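Local coordinates for aminotransferase (Bacillus subtilis, PDB 6L1O), which is a pyridoxal phosphate-dependent aminotransferase of class I, encoded in the operon for biosynthesis of the dipeptide antibiotic bacilysin, at residues G118-V123 and R139-E144. Numbering follows the deposited sequence.
Sequences GDIALV and RAELYE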
ATOM      1  N   GLY B 118      -2.728  23.522  -3.019  1.00 26.16           N
ATOM      2  CA  GLY B 118      -3.115  24.669  -3.803  1.00 36.18           C
ATOM      3  C   GLY B 118      -3.209  24.539  -5.304  1.00 33.69           C
ATOM      4  O   GLY B 118      -3.783  25.369  -5.903  1.00 30.95           O
ATOM      5  N   ASP B 119      -2.655  23.507  -5.901  1.00 29.29           N
ATOM      6  CA  ASP B 119      -2.780  23.283  -7.321  1.00 27.42           C
ATOM      7  C   ASP B 119      -4.255  22.881  -7.632  1.00 23.22           C
ATOM      8  O   ASP B 119      -4.973  22.485  -6.782  1.00 25.77           O
ATOM      9  CB  ASP B 119      -1.868  22.131  -7.765  1.00 25.90           C
ATOM     10  CG  ASP B 119      -0.398  22.501  -7.870  1.00 31.62           C
ATOM     11  OD1 ASP B 119      -0.059  23.670  -7.821  1.00 30.10           O
ATOM     12  OD2 ASP B 119       0.438  21.601  -8.043  1.00 31.90           O
ATOM     13  N   ILE B 120      -4.657  22.984  -8.871  1.00 24.92           N
ATOM     14  CA  ILE B 120      -5.961  22.562  -9.329  1.00 27.73           C
ATOM     15  C   ILE B 120      -5.814  21.212 -10.006  1.00 24.50           C
ATOM     16  O   ILE B 120      -4.863  20.999 -10.759  1.00 20.94           O
ATOM     17  CB  ILE B 120      -6.597  23.593 -10.292  1.00 28.17           C
ATOM     18  CG1 ILE B 120      -7.251  24.699  -9.458  1.00 31.72           C
ATOM     19  CG2 ILE B 120      -7.627  22.947 -11.214  1.00 30.37           C
ATOM     20  CD1 ILE B 120      -7.692  25.933 -10.222  1.00 34.31           C
ATOM     21  N   ALA B 121      -6.772  20.314  -9.747  1.00 24.54           N
ATOM     22  CA  ALA B 121      -6.908  19.064 -10.503  1.00 23.39           C
ATOM     23  C   ALA B 121      -8.230  19.123 -11.302  1.00 21.50           C
ATOM     24  O   ALA B 121      -9.275  19.448 -10.750  1.00 24.38           O
ATOM     25  CB  ALA B 121      -6.893  17.871  -9.572  1.00 19.63           C
ATOM     26  N   LEU B 122      -8.136  18.871 -12.585  1.00 21.45           N
ATOM     27  CA  LEU B 122      -9.285  18.778 -13.450  1.00 20.93           C
ATOM     28  C   LEU B 122      -9.892  17.361 -13.373  1.00 22.19           C
ATOM     29  O   LEU B 122      -9.195  16.388 -13.724  1.00 17.91           O
ATOM     30  CB  LEU B 122      -8.880  19.063 -14.881  1.00 21.03           C
ATOM     31  CG  LEU B 122      -8.343  20.482 -15.172  1.00 23.82           C
ATOM     32  CD1 LEU B 122      -7.589  20.510 -16.481  1.00 22.80           C
ATOM     33  CD2 LEU B 122      -9.506  21.428 -15.181  1.00 25.12           C
ATOM     34  N   VAL B 123     -11.159  17.272 -12.961  1.00 21.62           N
ATOM     35  CA  VAL B 123     -11.824  16.014 -12.719  1.00 21.15           C
ATOM     36  C   VAL B 123     -13.166  15.949 -13.445  1.00 21.16           C
ATOM     37  O   VAL B 123     -13.957  16.884 -13.382  1.00 19.17           O
ATOM     38  CB  VAL B 123     -12.087  15.780 -11.201  1.00 24.35           C
ATOM     39  CG1 VAL B 123     -12.846  14.490 -10.952  1.00 28.25           C
ATOM     40  CG2 VAL B 123     -10.788  15.733 -10.429  1.00 24.72           C
ATOM     41  N   ARG B 139      -4.120  18.218  -0.598  1.00 23.87           N
ATOM     42  CA  ARG B 139      -4.538  19.583  -0.250  1.00 27.12           C
ATOM     43  C   ARG B 139      -4.737  20.459  -1.483  1.00 31.26           C
ATOM     44  O   ARG B 139      -4.535  21.660  -1.440  1.00 29.38           O
ATOM     45  CB  ARG B 139      -3.537  20.215   0.735  1.00 28.94           C
ATOM     46  CG  ARG B 139      -3.188  19.326   1.921  1.00 30.19           C
ATOM     47  CD  ARG B 139      -2.054  19.919   2.756  1.00 41.00           C
ATOM     48  NE  ARG B 139      -2.348  19.828   4.212  1.00 44.71           N
ATOM     49  CZ  ARG B 139      -1.897  18.873   5.037  1.00 46.16           C
ATOM     50  NH1 ARG B 139      -1.080  17.917   4.589  1.00 48.00           N
ATOM     51  NH2 ARG B 139      -2.244  18.882   6.320  1.00 39.25           N
ATOM     52  N   ALA B 140      -5.147  19.861  -2.601  1.00 25.84           N
ATOM     53  CA  ALA B 140      -5.331  20.578  -3.855  1.00 24.34           C
ATOM     54  C   ALA B 140      -6.800  20.865  -4.112  1.00 25.33           C
ATOM     55  O   ALA B 140      -7.661  20.360  -3.397  1.00 28.83           O
ATOM     56  CB  ALA B 140      -4.757  19.767  -4.966  1.00 27.82           C
ATOM     57  N   GLU B 141      -7.074  21.677  -5.121  1.00 27.03           N
ATOM     58  CA  GLU B 141      -8.422  22.135  -5.455  1.00 32.48           C
ATOM     59  C   GLU B 141      -8.968  21.391  -6.674  1.00 33.99           C
ATOM     60  O   GLU B 141      -8.253  21.125  -7.602  1.00 28.49           O
ATOM     61  CB  GLU B 141      -8.393  23.630  -5.768  1.00 38.34           C
ATOM     62  CG  GLU B 141      -9.753  24.228  -6.143  1.00 46.12           C
ATOM     63  CD  GLU B 141      -9.641  25.591  -6.822  1.00 54.10           C
ATOM     64  OE1 GLU B 141      -8.537  26.215  -6.804  1.00 61.08           O
ATOM     65  OE2 GLU B 141     -10.670  26.035  -7.370  1.00 58.28           O
ATOM     66  N   LEU B 142     -10.253  21.083  -6.655  1.00 35.50           N
ATOM     67  CA  LEU B 142     -10.894  20.413  -7.765  1.00 34.53           C
ATOM     68  C   LEU B 142     -11.601  21.394  -8.706  1.00 31.08           C
ATOM     69  O   LEU B 142     -12.292  22.314  -8.246  1.00 35.19           O
ATOM     70  CB  LEU B 142     -11.867  19.392  -7.195  1.00 41.26           C
ATOM     71  CG  LEU B 142     -12.836  18.745  -8.169  1.00 43.43           C
ATOM     72  CD1 LEU B 142     -12.939  17.258  -7.875  1.00 48.47           C
ATOM     73  CD2 LEU B 142     -14.201  19.415  -8.076  1.00 42.21           C
ATOM     74  N   TYR B 143     -11.401  21.208 -10.007  1.00 30.31           N
ATOM     75  CA  TYR B 143     -12.150  21.918 -11.033  1.00 29.25           C
ATOM     76  C   TYR B 143     -12.842  20.898 -11.928  1.00 25.38           C
ATOM     77  O   TYR B 143     -12.183  20.048 -12.516  1.00 29.37           O
ATOM     78  CB  TYR B 143     -11.229  22.846 -11.833  1.00 31.41           C
ATOM     79  CG  TYR B 143     -11.952  23.709 -12.846  1.00 33.72           C
ATOM     80  CD1 TYR B 143     -12.377  25.015 -12.517  1.00 42.29           C
ATOM     81  CD2 TYR B 143     -12.259  23.229 -14.124  1.00 36.54           C
ATOM     82  CE1 TYR B 143     -13.063  25.816 -13.451  1.00 40.98           C
ATOM     83  CE2 TYR B 143     -12.964  24.025 -15.051  1.00 35.30           C
ATOM     84  CZ  TYR B 143     -13.352  25.310 -14.710  1.00 37.30           C
ATOM     85  OH  TYR B 143     -14.014  26.096 -15.640  1.00 39.32           O
ATOM     86  N   GLU B 144     -14.169  20.996 -12.050  1.00 27.22           N
ATOM     87  CA  GLU B 144     -14.978  20.014 -12.804  1.00 26.99           C
ATOM     88  C   GLU B 144     -14.939  20.142 -14.330  1.00 27.54           C
ATOM     89  O   GLU B 144     -14.974  21.249 -14.882  1.00 27.07           O
ATOM     90  CB  GLU B 144     -16.402  20.044 -12.311  1.00 29.65           C
ATOM     91  CG  GLU B 144     -16.548  19.610 -10.879  1.00 32.96           C
ATOM     92  CD  GLU B 144     -17.954  19.717 -10.338  1.00 40.11           C
ATOM     93  OE1 GLU B 144     -18.866  20.144 -11.072  1.00 49.21           O
ATOM     94  OE2 GLU B 144     -18.169  19.352  -9.158  1.00 47.80           O
TER
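Ala121 bridges Glu141 and Tyr143 through its backbone: Ala121 N donates to Glu141 O (2.7 Å), and Ala121 O accepts Tyr143 N. This is the parallel ladder of a beta-alpha-beta unit, strands 120-125 and 141-146 joined by helix 130-137, with 141-146 the outermost strand of the large mixed sheet within this chain. Glu141 N to Asp119 O and Val123 N to Tyr143 O extend the ladder, and CA-H...O contacts such as Ile120 CA to Glu141 O (3.2 Å) fill in between. On one face Glu141 runs out alongside Ile120; its CG is anti to the backbone N (chi1 180°) and the chain beyond is extended, bringing OE1 to 3.3 Å from Ile120 CG1. Next along that face, Leu122 and Tyr143 lie side by side, CD2 to CD2 at 3.5 Å, while Ile120 CG2 touches Tyr143 CB. The Tyr143 hydroxyl is held further out by Asp161 N. On the face packed against helix 130-137, Val123 and Leu142 cross at about a right angle, Val123 CG2 lying 3.7 Å from Leu142 CD1. Arg139, just past that helix, closes its Schellman motif with a positive phi, and Arg139 O accepts Gly118 N at 3.0 Å, the donor standing 38° out of the carbonyl plane.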